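Local coordinates for protein GTP binding regulator (PDB 1VR8) that is of unknown function but has a fold similar to the Ran-binding protein Mog1p, so it may act as a regulator of GTP-binding proteins, at residues F118-E121 and G125-E128. Numbering follows the deposited sequence.
Sequences FIVE and GVEE
Val120 and Val126 meet where strand 116-122 turns through a short connection into the C-terminal helix 126-138, which begins after the N-cap Gly125 and packs against a face of the antiparallel sheet in this Mog1p-like fold. One methyl-methyl pair and one methyl against the peptide backbone make the contact. CG1 of Val120 lies 3.9 Å from CG1 of Val126; the two valines point at each other from facing backbones but are offset, so that one methyl of each makes the touch. In Val120, CG1 stands anti to the backbone N (chi1 177°), a setting that extends this methyl toward the start of the helix. The two methyls of Val126 divide the work. While CG1 takes the neighbouring side chain, CG2 presses on the backbone of the next residue, 3.6 Å from the carbonyl carbon of Glu121 and 4.0 Å from its CA. The backbones come within 6.1 Å at the CA atoms of Glu121 and Val126, near enough for a methyl to rest on the strand. The side chain of Glu121 starts off away from the helix, and its carboxylate is hydrogen-bonded to Tyr42 and Tyr64. Val126 also touches Val109 of the adjoining strand, and Val120 reaches Phe129 and Val130 one turn further along the helix. With methyl groups meeting a methyl and a peptide backbone, and no polar pair between the segments, Val126 is held against strand 116-122 by apolar burial and close packing.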
ATOM      1  N   PHE A 118       1.871   0.431  -2.911  1.00 21.58           N
ATOM      2  CA  PHE A 118       0.805   0.426  -1.878  1.00 22.47           C
ATOM      3  C   PHE A 118       0.916   1.649  -1.008  1.00 23.91           C
ATOM      4  O   PHE A 118       2.032   2.084  -0.694  1.00 22.22           O
ATOM      5  CB  PHE A 118       0.950  -0.818  -0.992  1.00 23.13           C
ATOM      6  CG  PHE A 118       0.695  -2.112  -1.735  1.00 23.44           C
ATOM      7  CD1 PHE A 118      -0.607  -2.543  -1.946  1.00 26.57           C
ATOM      8  CD2 PHE A 118       1.722  -2.832  -2.273  1.00 25.10           C
ATOM      9  CE1 PHE A 118      -0.865  -3.691  -2.642  1.00 27.26           C
ATOM     10  CE2 PHE A 118       1.472  -3.989  -3.004  1.00 25.68           C
ATOM     11  CZ  PHE A 118       0.177  -4.412  -3.180  1.00 25.70           C
ATOM     12  N   ILE A 119      -0.226   2.178  -0.581  1.00 23.72           N
ATOM     13  CA  ILE A 119      -0.265   3.191   0.448  1.00 23.83           C
ATOM     14  C   ILE A 119      -1.301   2.719   1.466  1.00 24.41           C
ATOM     15  O   ILE A 119      -2.443   2.356   1.096  1.00 24.50           O
ATOM     16  CB  ILE A 119      -0.702   4.573  -0.073  1.00 24.12           C
ATOM     17  CG1 ILE A 119       0.145   5.019  -1.288  1.00 24.94           C
ATOM     18  CG2 ILE A 119      -0.607   5.582   1.087  1.00 25.32           C
ATOM     19  CD1 ILE A 119      -0.469   6.165  -2.045  1.00 26.66           C
ATOM     20  N   VAL A 120      -0.920   2.719   2.733  1.00 22.63           N
ATOM     21  CA  VAL A 120      -1.866   2.465   3.802  1.00 22.78           C
ATOM     22  C   VAL A 120      -1.984   3.720   4.658  1.00 23.32           C
ATOM     23  O   VAL A 120      -0.974   4.298   5.086  1.00 21.97           O
ATOM     24  CB  VAL A 120      -1.423   1.288   4.670  1.00 24.14           C
ATOM     25  CG1 VAL A 120      -2.378   1.062   5.850  1.00 26.21           C
ATOM     26  CG2 VAL A 120      -1.366   0.057   3.855  1.00 24.98           C
ATOM     27  N   GLU A 121      -3.208   4.152   4.908  1.00 24.39           N
ATOM     28  CA  GLU A 121      -3.432   5.328   5.732  1.00 25.09           C
ATOM     29  C   GLU A 121      -4.592   5.150   6.676  1.00 23.27           C
ATOM     30  O   GLU A 121      -5.548   4.436   6.394  1.00 23.02           O
ATOM     31  CB  GLU A 121      -3.569   6.607   4.899  1.00 28.92           C
ATOM     32  CG  GLU A 121      -4.698   6.683   3.989  1.00 34.68           C
ATOM     33  CD  GLU A 121      -4.871   8.070   3.300  1.00 36.48           C
ATOM     34  OE1 GLU A 121      -3.844   8.766   3.109  1.00 38.53           O
ATOM     35  OE2 GLU A 121      -6.049   8.387   2.925  1.00 36.46           O
ATOM     36  N   GLY A 125      -4.359   2.009  13.791  1.00 25.28           N
ATOM     37  CA  GLY A 125      -4.204   0.649  13.284  1.00 27.02           C
ATOM     38  C   GLY A 125      -3.414   0.495  12.005  1.00 25.89           C
ATOM     39  O   GLY A 125      -3.389  -0.596  11.440  1.00 25.68           O
ATOM     40  N   VAL A 126      -2.748   1.556  11.529  1.00 26.01           N
ATOM     41  CA  VAL A 126      -2.007   1.461  10.270  1.00 24.99           C
ATOM     42  C   VAL A 126      -0.847   0.467  10.357  1.00 25.48           C
ATOM     43  O   VAL A 126      -0.715  -0.373   9.475  1.00 25.27           O
ATOM     44  CB  VAL A 126      -1.499   2.845   9.798  1.00 24.74           C
ATOM     45  CG1 VAL A 126      -0.438   2.736   8.724  1.00 28.45           C
ATOM     46  CG2 VAL A 126      -2.702   3.687   9.337  1.00 27.77           C
ATOM     47  N   GLU A 127      -0.027   0.546  11.398  1.00 26.22           N
ATOM     48  CA  GLU A 127       1.142  -0.374  11.479  1.00 27.21           C
ATOM     49  C   GLU A 127       0.696  -1.864  11.532  1.00 27.64           C
ATOM     50  O   GLU A 127       1.282  -2.739  10.888  1.00 27.37           O
ATOM     51  CB  GLU A 127       2.038   0.003  12.653  1.00 31.76           C
ATOM     52  CG  GLU A 127       2.790   1.333  12.409  1.00 34.92           C
ATOM     53  N   GLU A 128      -0.368  -2.115  12.277  1.00 26.09           N
ATOM     54  CA  GLU A 128      -0.937  -3.461  12.410  1.00 28.09           C
ATOM     55  C   GLU A 128      -1.461  -3.971  11.077  1.00 25.15           C
ATOM     56  O   GLU A 128      -1.245  -5.118  10.703  1.00 24.27           O
ATOM     57  CB  GLU A 128      -2.030  -3.442  13.469  1.00 28.28           C
ATOM     58  CG  GLU A 128      -1.523  -3.198  14.917  1.00 31.53           C
ATOM     59  CD  GLU A 128      -1.297  -1.718  15.304  1.00 37.35           C
ATOM     60  OE1 GLU A 128      -1.519  -0.769  14.489  1.00 31.12           O
ATOM     61  OE2 GLU A 128      -0.863  -1.504  16.466  1.00 39.66           O
TER